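Local coordinates for protein ferritin, putative (Archaeoglobus fulgidus, PDB 5LS9) that assembles into a 24-subunit ferritin cage, as a humanized archaeal form with a metal site in the four-helix bundle, and probably stores iron, at residues E6-A11 against V107-Q112; E19-Y24 against Q73-P78; L25-A30 against W44-W49. The protein carries 10 engineered substitutions. All coordinates share one frame; numbering follows the deposited sequence.

In the fold
All three contacts use helix 6-35, at successive points from its N-terminal end. The chain passes 6-11, then 19-24, then 25-30. It turns into helix 39-65, and contact 3 closes the first and shortest loop by setting 44-49 against 25-30. After helix 39-65 a long connection follows, and its segment 73-78 returns to 19-24 to close contact 2. Helix 85-112 then runs to 107-112, which meets 6-11 and closes contact 1. The loops nest and none cross: contact 3 lies within contact 2, and contact 2 within contact 1. Contacts 2 and 3 touch, as at Pro78 and Ser28. Contact 1 touches neither; its nearest atoms are about 6 Å from contact 2 and about 17 Å from contact 3.

Contact 1 (E6-A11 against V107-Q112); sequences EKMVEA and VEMAMQ
Two antiparallel helices of the ferritin four-helix bundle meet here, near the N-terminal end of helix 6-35 and the C-terminal end of helix 85-112. The short segments run at 168° to each other, with their axes 11.0 Å apart, so methionine side chains have to span the gap. Met109 does most of this. Its CG stands anti to the backbone N (chi1 -172°), and the side chain stays extended as far as SD. Met109 CB lies 4.1 Å from Met8 CE. Met109 CG is a little closer to Met8 CE, at 3.9 Å. Met109 SD reaches helix 6-35, 4.0 Å from Met8 SD and 4.2 Å from Ala11 CB. There the side chain bends (chi3 -58°), which brings Met109 CE to 4.0 Å from Lys7 NZ at the exposed margin. Met8 slides past Met109 in the opposite direction, so the two sulfurs lie beside each other. No hydrogen bond joins the segments; apart from the ammonium of Lys7, the interface is apolar. Its inner side is closed by Met8 and Ala110, both buried, and Met8 also touches Glu113 in the turn beyond. Helix 116-146 packs on helix 85-112 through Val107 and Met111. The bent Met8 side chain ends over the backbone of helix 85-112, with Met8 CE 3.6 Å from Ala110 CA and 3.8 Å from Ala110 CB.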
loop_
_atom_site.group_PDB
_atom_site.type_symbol
_atom_site.label_atom_id
_atom_site.label_comp_id
_atom_site.label_asym_id
_atom_site.label_seq_id
_atom_site.Cartn_x
_atom_site.Cartn_y
_atom_site.Cartn_z
ATOM N N GLU F 6 56.611 -27.668 -16.864
ATOM C CA GLU F 6 57.561 -26.952 -15.998
ATOM C C GLU F 6 58.142 -25.667 -16.615
ATOM O O GLU F 6 58.545 -24.741 -15.902
ATOM C CB GLU F 6 58.709 -27.894 -15.605
ATOM C CG GLU F 6 58.312 -28.982 -14.615
ATOM C CD GLU F 6 57.931 -28.436 -13.240
ATOM O OE1 GLU F 6 58.347 -27.303 -12.900
ATOM O OE2 GLU F 6 57.214 -29.137 -12.491
ATOM N N LYS F 7 58.199 -25.632 -17.942
ATOM C CA LYS F 7 58.660 -24.457 -18.673
ATOM C C LYS F 7 57.651 -23.315 -18.509
ATOM O O LYS F 7 58.030 -22.141 -18.431
ATOM C CB LYS F 7 58.843 -24.813 -20.156
ATOM C CG LYS F 7 59.673 -23.827 -20.952
ATOM C CD LYS F 7 60.010 -24.394 -22.320
ATOM C CE LYS F 7 60.866 -23.445 -23.144
ATOM N NZ LYS F 7 60.053 -22.379 -23.783
ATOM N N MET F 8 56.365 -23.677 -18.447
ATOM C CA MET F 8 55.281 -22.707 -18.273
ATOM C C MET F 8 55.250 -22.143 -16.855
ATOM O O MET F 8 55.024 -20.951 -16.663
ATOM C CB MET F 8 53.926 -23.344 -18.613
ATOM C CG MET F 8 52.802 -22.345 -18.829
ATOM S SD MET F 8 53.254 -20.995 -19.938
ATOM C CE MET F 8 52.452 -21.537 -21.440
ATOM N N VAL F 9 55.479 -23.003 -15.868
ATOM C CA VAL F 9 55.595 -22.576 -14.467
ATOM C C VAL F 9 56.676 -21.495 -14.303
ATOM O O VAL F 9 56.444 -20.452 -13.678
ATOM C CB VAL F 9 55.912 -23.780 -13.550
ATOM C CG1 VAL F 9 56.264 -23.325 -12.140
ATOM C CG2 VAL F 9 54.737 -24.750 -13.512
ATOM N N GLU F 10 57.852 -21.753 -14.878
ATOM C CA GLU F 10 58.980 -20.808 -14.846
ATOM C C GLU F 10 58.671 -19.492 -15.587
ATOM O O GLU F 10 58.940 -18.403 -15.074
ATOM C CB GLU F 10 60.240 -21.484 -15.420
ATOM C CG GLU F 10 61.461 -20.584 -15.634
ATOM C CD GLU F 10 61.824 -19.725 -14.428
ATOM O OE1 GLU F 10 62.083 -18.514 -14.625
ATOM O OE2 GLU F 10 61.848 -20.253 -13.290
ATOM N N ALA F 11 58.105 -19.603 -16.784
ATOM C CA ALA F 11 57.767 -18.429 -17.596
ATOM C C ALA F 11 56.744 -17.518 -16.911
ATOM O O ALA F 11 56.793 -16.298 -17.078
ATOM C CB ALA F 11 57.253 -18.863 -18.966
ATOM N N VAL F 107 51.252 -16.551 -24.801
ATOM C CA VAL F 107 50.036 -16.996 -25.484
ATOM C C VAL F 107 50.379 -17.969 -26.618
ATOM O O VAL F 107 49.710 -18.986 -26.787
ATOM C CB VAL F 107 49.212 -15.782 -26.013
ATOM C CG1 VAL F 107 48.038 -16.222 -26.881
ATOM C CG2 VAL F 107 48.695 -14.945 -24.858
ATOM N N GLU F 108 51.422 -17.659 -27.382
ATOM C CA GLU F 108 51.937 -18.592 -28.397
ATOM C C GLU F 108 52.520 -19.878 -27.800
ATOM O O GLU F 108 52.312 -20.967 -28.342
ATOM C CB GLU F 108 53.002 -17.917 -29.269
ATOM C CG GLU F 108 52.436 -17.106 -30.430
ATOM C CD GLU F 108 51.998 -17.980 -31.592
ATOM O OE1 GLU F 108 51.842 -17.446 -32.709
ATOM O OE2 GLU F 108 51.815 -19.204 -31.395
ATOM N N MET F 109 53.254 -19.739 -26.695
ATOM C CA MET F 109 53.847 -20.878 -25.983
ATOM C C MET F 109 52.783 -21.865 -25.540
ATOM O O MET F 109 52.911 -23.072 -25.737
ATOM C CB MET F 109 54.614 -20.391 -24.749
ATOM C CG MET F 109 55.426 -21.466 -24.035
ATOM S SD MET F 109 56.267 -20.802 -22.586
ATOM C CE MET F 109 57.272 -19.498 -23.299
ATOM N N ALA F 110 51.735 -21.331 -24.927
ATOM C CA ALA F 110 50.631 -22.139 -24.429
ATOM C C ALA F 110 50.092 -23.068 -25.509
ATOM O O ALA F 110 49.741 -24.206 -25.224
ATOM C CB ALA F 110 49.521 -21.238 -23.900
ATOM N N MET F 111 50.053 -22.575 -26.746
ATOM C CA MET F 111 49.478 -23.318 -27.874
ATOM C C MET F 111 50.437 -24.353 -28.447
ATOM O O MET F 111 49.996 -25.412 -28.887
ATOM C CB MET F 111 49.043 -22.355 -28.981
ATOM C CG MET F 111 48.037 -21.316 -28.504
ATOM S SD MET F 111 46.339 -21.900 -28.365
ATOM C CE MET F 111 45.758 -21.433 -29.995
ATOM N N GLN F 112 51.738 -24.048 -28.446
ATOM C CA GLN F 112 52.771 -25.021 -28.858
ATOM C C GLN F 112 52.834 -26.240 -27.927
ATOM O O GLN F 112 53.136 -27.358 -28.360
ATOM C CB GLN F 112 54.157 -24.368 -28.895
ATOM C CG GLN F 112 54.356 -23.335 -29.998
ATOM C CD GLN F 112 55.818 -22.985 -30.259
ATOM O OE1 GLN F 112 56.153 -22.516 -31.344
ATOM N NE2 GLN F 112 56.691 -23.204 -29.273
#

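Contact 2 (E19-Y24 against Q73-P78); sequences EIYSAY and QDIKKP. Engineered in segment 73-78: Gln73 (natural residue Tyr), Asp74 (natural residue Ala), Ile75 (natural residue Val), Lys76 (natural residue Glu), Lys77 (natural residue Glu). With MG (magnesium ion), chain M.
Ile75, an engineered residue, fills the tight part of this contact. Ile75 CD1 packs on Ile20 CG2 at 3.6 Å, the two side chains crossing at about a right angle. The other branch, Ile75 CG2, stands 3.7 Å from Tyr24 CD2 and also meets the edge of the Tyr21 ring near the ring plane. Pro78 continues the apolar surface: Pro78 CD lies 3.7 Å from Tyr24 CE2, and Pro78 CB 4.1 Å from Tyr21 CE1. No hydrogen bond links the segments. Lys76 O sits at the edge of the Tyr24 ring, near its plane, 3.9 Å from Tyr24 CD2. This is the long connection between the second and third helices of the ferritin fold, extended along helix 6-35. It also forms a subunit interface: Tyr24 OH bonds to the backbone O of the engineered Gln73 of a neighbouring subunit, and the neighbour's Tyr24 returns the bond. The solvent side is loose. The engineered Lys76 and Lys77 are exposed, and the Lys76 chain leads away from the helix. Glu19 takes no part in this packing. Inside the bundle Glu19 OE1 binds the magnesium ion at 2.4 Å, as does Glu52; Gln129 belongs to the site, and Gln15 bonds to Glu19 OE2.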
loop_
_atom_site.group_PDB
_atom_site.type_symbol
_atom_site.label_atom_id
_atom_site.label_comp_id
_atom_site.label_asym_id
_atom_site.label_seq_id
_atom_site.Cartn_x
_atom_site.Cartn_y
_atom_site.Cartn_z
ATOM N N GLU F 19 55.288 -8.304 -13.620
ATOM C CA GLU F 19 54.097 -7.610 -13.165
ATOM C C GLU F 19 54.376 -6.916 -11.830
ATOM O O GLU F 19 53.949 -5.776 -11.625
ATOM C CB GLU F 19 52.908 -8.578 -13.037
ATOM C CG GLU F 19 52.414 -9.184 -14.352
ATOM C CD GLU F 19 51.656 -8.205 -15.240
ATOM O OE1 GLU F 19 51.643 -6.990 -14.934
ATOM O OE2 GLU F 19 51.057 -8.652 -16.250
ATOM N N ILE F 20 55.095 -7.591 -10.934
ATOM C CA ILE F 20 55.440 -6.995 -9.632
ATOM C C ILE F 20 56.453 -5.845 -9.788
ATOM O O ILE F 20 56.389 -4.857 -9.051
ATOM C CB ILE F 20 55.903 -8.049 -8.590
ATOM C CG1 ILE F 20 54.719 -8.931 -8.176
ATOM C CG2 ILE F 20 56.429 -7.381 -7.330
ATOM C CD1 ILE F 20 55.107 -10.197 -7.442
ATOM N N TYR F 21 57.366 -5.944 -10.752
ATOM C CA TYR F 21 58.235 -4.806 -11.038
ATOM C C TYR F 21 57.427 -3.641 -11.637
ATOM O O TYR F 21 57.634 -2.485 -11.268
ATOM C CB TYR F 21 59.406 -5.185 -11.950
ATOM C CG TYR F 21 60.225 -3.972 -12.349
ATOM C CD1 TYR F 21 60.750 -3.112 -11.381
ATOM C CD2 TYR F 21 60.443 -3.662 -13.688
ATOM C CE1 TYR F 21 61.475 -1.987 -11.734
ATOM C CE2 TYR F 21 61.177 -2.543 -14.050
ATOM C CZ TYR F 21 61.688 -1.710 -13.069
ATOM O OH TYR F 21 62.412 -0.602 -13.422
ATOM N N SER F 22 56.503 -3.953 -12.546
ATOM C CA SER F 22 55.614 -2.940 -13.125
ATOM C C SER F 22 54.904 -2.161 -12.020
ATOM O O SER F 22 54.819 -0.940 -12.083
ATOM C CB SER F 22 54.592 -3.578 -14.078
ATOM O OG SER F 22 55.230 -4.386 -15.062
ATOM N N ALA F 23 54.419 -2.864 -10.998
ATOM C CA ALA F 23 53.819 -2.216 -9.825
ATOM C C ALA F 23 54.820 -1.311 -9.110
ATOM O O ALA F 23 54.564 -0.139 -8.873
ATOM C CB ALA F 23 53.288 -3.266 -8.862
ATOM N N TYR F 24 55.978 -1.864 -8.782
ATOM C CA TYR F 24 57.021 -1.097 -8.124
ATOM C C TYR F 24 57.404 0.153 -8.950
ATOM O O TYR F 24 57.698 1.208 -8.388
ATOM C CB TYR F 24 58.237 -1.997 -7.845
ATOM C CG TYR F 24 59.040 -1.613 -6.615
ATOM C CD1 TYR F 24 58.421 -1.432 -5.375
ATOM C CD2 TYR F 24 60.420 -1.446 -6.685
ATOM C CE1 TYR F 24 59.150 -1.075 -4.251
ATOM C CE2 TYR F 24 61.158 -1.091 -5.562
ATOM C CZ TYR F 24 60.521 -0.909 -4.349
ATOM O OH TYR F 24 61.261 -0.556 -3.238
ATOM N N GLN F 73 61.460 -13.961 -6.867
ATOM C CA GLN F 73 62.793 -13.365 -7.027
ATOM C C GLN F 73 62.866 -11.960 -6.443
ATOM O O GLN F 73 61.862 -11.409 -6.002
ATOM C CB GLN F 73 63.208 -13.338 -8.510
ATOM C CG GLN F 73 63.978 -14.569 -8.964
ATOM C CD GLN F 73 63.153 -15.836 -8.875
ATOM O OE1 GLN F 73 62.076 -15.925 -9.465
ATOM N NE2 GLN F 73 63.655 -16.828 -8.141
ATOM N N ASP F 74 64.074 -11.403 -6.442
ATOM C CA ASP F 74 64.314 -10.032 -5.995
ATOM C C ASP F 74 63.800 -8.991 -7.003
ATOM O O ASP F 74 63.840 -9.211 -8.221
ATOM C CB ASP F 74 65.814 -9.819 -5.749
ATOM C CG ASP F 74 66.644 -9.961 -7.017
ATOM O OD1 ASP F 74 66.462 -10.968 -7.742
ATOM O OD2 ASP F 74 67.476 -9.066 -7.285
ATOM N N ILE F 75 63.329 -7.857 -6.485
ATOM C CA ILE F 75 62.807 -6.770 -7.319
ATOM C C ILE F 75 63.852 -5.672 -7.510
ATOM O O ILE F 75 64.454 -5.203 -6.545
ATOM C CB ILE F 75 61.522 -6.160 -6.715
ATOM C CG1 ILE F 75 60.421 -7.223 -6.616
ATOM C CG2 ILE F 75 61.037 -4.965 -7.531
ATOM C CD1 ILE F 75 59.979 -7.825 -7.934
ATOM N N LYS F 76 64.024 -5.252 -8.763
ATOM C CA LYS F 76 65.057 -4.287 -9.146
ATOM C C LYS F 76 64.657 -2.857 -8.790
ATOM O O LYS F 76 63.476 -2.511 -8.831
ATOM C CB LYS F 76 65.300 -4.344 -10.655
ATOM C CG LYS F 76 65.539 -5.728 -11.240
ATOM C CD LYS F 76 66.715 -6.429 -10.591
ATOM C CE LYS F 76 67.271 -7.513 -11.498
ATOM N NZ LYS F 76 68.669 -7.857 -11.130
ATOM N N LYS F 77 65.642 -2.022 -8.471
ATOM C CA LYS F 77 65.376 -0.616 -8.174
ATOM C C LYS F 77 64.866 0.126 -9.412
ATOM O O LYS F 77 65.526 0.129 -10.453
ATOM C CB LYS F 77 66.624 0.097 -7.656
ATOM C CG LYS F 77 66.393 1.587 -7.444
ATOM C CD LYS F 77 67.675 2.346 -7.172
ATOM C CE LYS F 77 67.987 2.412 -5.690
ATOM N NZ LYS F 77 69.101 3.363 -5.428
ATOM N N PRO F 78 63.708 0.787 -9.290
ATOM C CA PRO F 78 63.144 1.485 -10.439
ATOM C C PRO F 78 63.811 2.835 -10.697
ATOM O O PRO F 78 64.589 3.318 -9.868
ATOM C CB PRO F 78 61.683 1.682 -10.031
ATOM C CG PRO F 78 61.736 1.822 -8.545
ATOM C CD PRO F 78 62.892 0.977 -8.076
HETATM MG MG MG M . 50.087 -6.110 -16.467
#

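Contact 3 (L25-A30 against W44-W49); sequences LYLSMA and WMRVQW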
loop_
_atom_site.group_PDB
_atom_site.type_symbol
_atom_site.label_atom_id
_atom_site.label_comp_id
_atom_site.label_asym_id
_atom_site.label_seq_id
_atom_site.Cartn_x
_atom_site.Cartn_y
_atom_site.Cartn_z
ATOM N N LEU F 25 57.373 0.045 -10.277
ATOM C CA LEU F 25 57.655 1.194 -11.150
ATOM C C LEU F 25 56.616 2.297 -10.976
ATOM O O LEU F 25 56.973 3.466 -10.793
ATOM C CB LEU F 25 57.710 0.764 -12.624
ATOM C CG LEU F 25 57.959 1.831 -13.703
ATOM C CD1 LEU F 25 59.369 2.395 -13.602
ATOM C CD2 LEU F 25 57.716 1.274 -15.098
ATOM N N TYR F 26 55.337 1.927 -11.037
ATOM C CA TYR F 26 54.255 2.914 -10.975
ATOM C C TYR F 26 54.165 3.548 -9.597
ATOM O O TYR F 26 53.807 4.716 -9.477
ATOM C CB TYR F 26 52.912 2.300 -11.387
ATOM C CG TYR F 26 52.905 1.765 -12.808
ATOM C CD1 TYR F 26 53.244 2.576 -13.877
ATOM C CD2 TYR F 26 52.553 0.454 -13.073
ATOM C CE1 TYR F 26 53.240 2.088 -15.166
ATOM C CE2 TYR F 26 52.541 -0.037 -14.359
ATOM C CZ TYR F 26 52.885 0.784 -15.395
ATOM O OH TYR F 26 52.877 0.283 -16.663
ATOM N N LEU F 27 54.522 2.786 -8.566
ATOM C CA LEU F 27 54.682 3.355 -7.234
ATOM C C LEU F 27 55.718 4.480 -7.276
ATOM O O LEU F 27 55.450 5.587 -6.810
ATOM C CB LEU F 27 55.089 2.285 -6.217
ATOM C CG LEU F 27 55.288 2.769 -4.776
ATOM C CD1 LEU F 27 54.118 3.623 -4.298
ATOM C CD2 LEU F 27 55.494 1.585 -3.845
ATOM N N SER F 28 56.883 4.200 -7.864
ATOM C CA SER F 28 57.954 5.201 -8.001
ATOM C C SER F 28 57.554 6.433 -8.820
ATOM O O SER F 28 58.109 7.517 -8.615
ATOM C CB SER F 28 59.214 4.575 -8.615
ATOM O OG SER F 28 60.278 5.517 -8.680
ATOM N N MET F 29 56.625 6.276 -9.761
ATOM C CA MET F 29 56.099 7.429 -10.500
ATOM C C MET F 29 55.191 8.276 -9.603
ATOM O O MET F 29 55.247 9.508 -9.648
ATOM C CB MET F 29 55.367 6.994 -11.770
ATOM C CG MET F 29 56.306 6.642 -12.909
ATOM S SD MET F 29 55.522 5.676 -14.206
ATOM C CE MET F 29 56.878 5.498 -15.356
ATOM N N ALA F 30 54.379 7.616 -8.772
ATOM C CA ALA F 30 53.517 8.315 -7.805
ATOM C C ALA F 30 54.332 9.242 -6.905
ATOM O O ALA F 30 53.937 10.379 -6.657
ATOM C CB ALA F 30 52.736 7.316 -6.960
ATOM N N TRP F 44 46.641 8.514 -9.924
ATOM C CA TRP F 44 46.563 7.604 -11.082
ATOM C C TRP F 44 47.577 6.470 -11.028
ATOM O O TRP F 44 47.240 5.317 -11.298
ATOM C CB TRP F 44 46.788 8.378 -12.375
ATOM C CG TRP F 44 46.386 7.642 -13.622
ATOM C CD1 TRP F 44 45.178 7.704 -14.237
ATOM C CD2 TRP F 44 47.195 6.758 -14.409
ATOM N NE1 TRP F 44 45.178 6.917 -15.357
ATOM C CE2 TRP F 44 46.406 6.327 -15.490
ATOM C CE3 TRP F 44 48.506 6.286 -14.303
ATOM C CZ2 TRP F 44 46.878 5.445 -16.459
ATOM C CZ3 TRP F 44 48.977 5.407 -15.268
ATOM C CH2 TRP F 44 48.161 4.996 -16.331
ATOM N N MET F 45 48.819 6.801 -10.695
ATOM C CA MET F 45 49.871 5.795 -10.567
ATOM C C MET F 45 49.624 4.847 -9.378
ATOM O O MET F 45 49.807 3.640 -9.506
ATOM C CB MET F 45 51.230 6.472 -10.442
ATOM C CG MET F 45 51.608 7.310 -11.657
ATOM S SD MET F 45 52.152 6.334 -13.073
ATOM C CE MET F 45 51.862 7.485 -14.402
ATOM N N ARG F 46 49.193 5.390 -8.239
ATOM C CA ARG F 46 48.846 4.576 -7.064
ATOM C C ARG F 46 47.797 3.521 -7.407
ATOM O O ARG F 46 47.877 2.382 -6.954
ATOM C CB ARG F 46 48.312 5.452 -5.918
ATOM C CG ARG F 46 49.337 6.370 -5.259
ATOM C CD ARG F 46 50.148 5.657 -4.187
ATOM N NE ARG F 46 49.391 5.470 -2.946
ATOM C CZ ARG F 46 49.215 6.398 -2.001
ATOM N NH1 ARG F 46 49.736 7.621 -2.125
ATOM N NH2 ARG F 46 48.499 6.100 -0.916
ATOM N N VAL F 47 46.800 3.912 -8.196
ATOM C CA VAL F 47 45.761 2.974 -8.622
ATOM C C VAL F 47 46.360 1.948 -9.590
ATOM O O VAL F 47 46.102 0.743 -9.478
ATOM C CB VAL F 47 44.556 3.706 -9.261
ATOM C CG1 VAL F 47 43.594 2.719 -9.906
ATOM C CG2 VAL F 47 43.817 4.535 -8.216
ATOM N N GLN F 48 47.173 2.425 -10.529
ATOM C CA GLN F 48 47.845 1.536 -11.471
ATOM C C GLN F 48 48.776 0.569 -10.752
ATOM O O GLN F 48 49.011 -0.532 -11.230
ATOM C CB GLN F 48 48.647 2.353 -12.473
ATOM C CG GLN F 48 49.152 1.546 -13.653
ATOM C CD GLN F 48 48.043 1.168 -14.610
ATOM O OE1 GLN F 48 47.422 2.036 -15.223
ATOM N NE2 GLN F 48 47.793 -0.129 -14.752
ATOM N N TRP F 49 49.314 1.027 -9.620
ATOM C CA TRP F 49 50.166 0.240 -8.707
ATOM C C TRP F 49 49.378 -0.908 -8.095
ATOM O O TRP F 49 49.787 -2.065 -8.190
ATOM C CB TRP F 49 50.814 1.176 -7.634
ATOM C CG TRP F 49 50.848 0.729 -6.153
ATOM C CD1 TRP F 49 49.991 1.127 -5.162
ATOM C CD2 TRP F 49 51.813 -0.132 -5.516
ATOM N NE1 TRP F 49 50.340 0.550 -3.966
ATOM C CE2 TRP F 49 51.452 -0.227 -4.151
ATOM C CE3 TRP F 49 52.935 -0.846 -5.969
ATOM C CZ2 TRP F 49 52.171 -1.001 -3.234
ATOM C CZ3 TRP F 49 53.654 -1.615 -5.054
ATOM C CH2 TRP F 49 53.265 -1.682 -3.701
#
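Tyr26 and Gln48 lie side by side and point the same way, with ring and amide planes turned 55° apart. CG of Gln48 sits over one face of the Tyr26 ring, 3.8 Å from its centroid, in a CH-pi contact. The amide beyond is held by other residues: OE1 bonds to Arg163, and NE2 weakly to Glu132. Met45 crosses Tyr26 at about a right angle. Its bent chain (chi2 -76°) brings SD to the ring at an oblique angle, a Met-aromatic contact with Met45 SD 4.0 Å from Tyr26 CD1. Met45 SD also packs 3.5 Å from Met29 CB. A second CH-pi contact has the same form. Leu27 and Trp49 also lie side by side, and CD2 of Leu27 stands over the six-membered ring of Trp49, 3.9 Å from its centroid. An alanine in place of Tyr26 would remove the ring that meets Gln48 and Met45, and would probably loosen both of these side chains. Ala30 lets the backbones come close, with its CB 3.9 Å from CB of Met45. Arg46 passes Ala30 with its CG and makes a salt bridge with Asp61 of a neighbouring subunit. The axes approach to 7.8 Å and cross at -162°. Such a close, buried antiparallel pairing is that of the first helical hairpin in the four-helix bundle of ferritins.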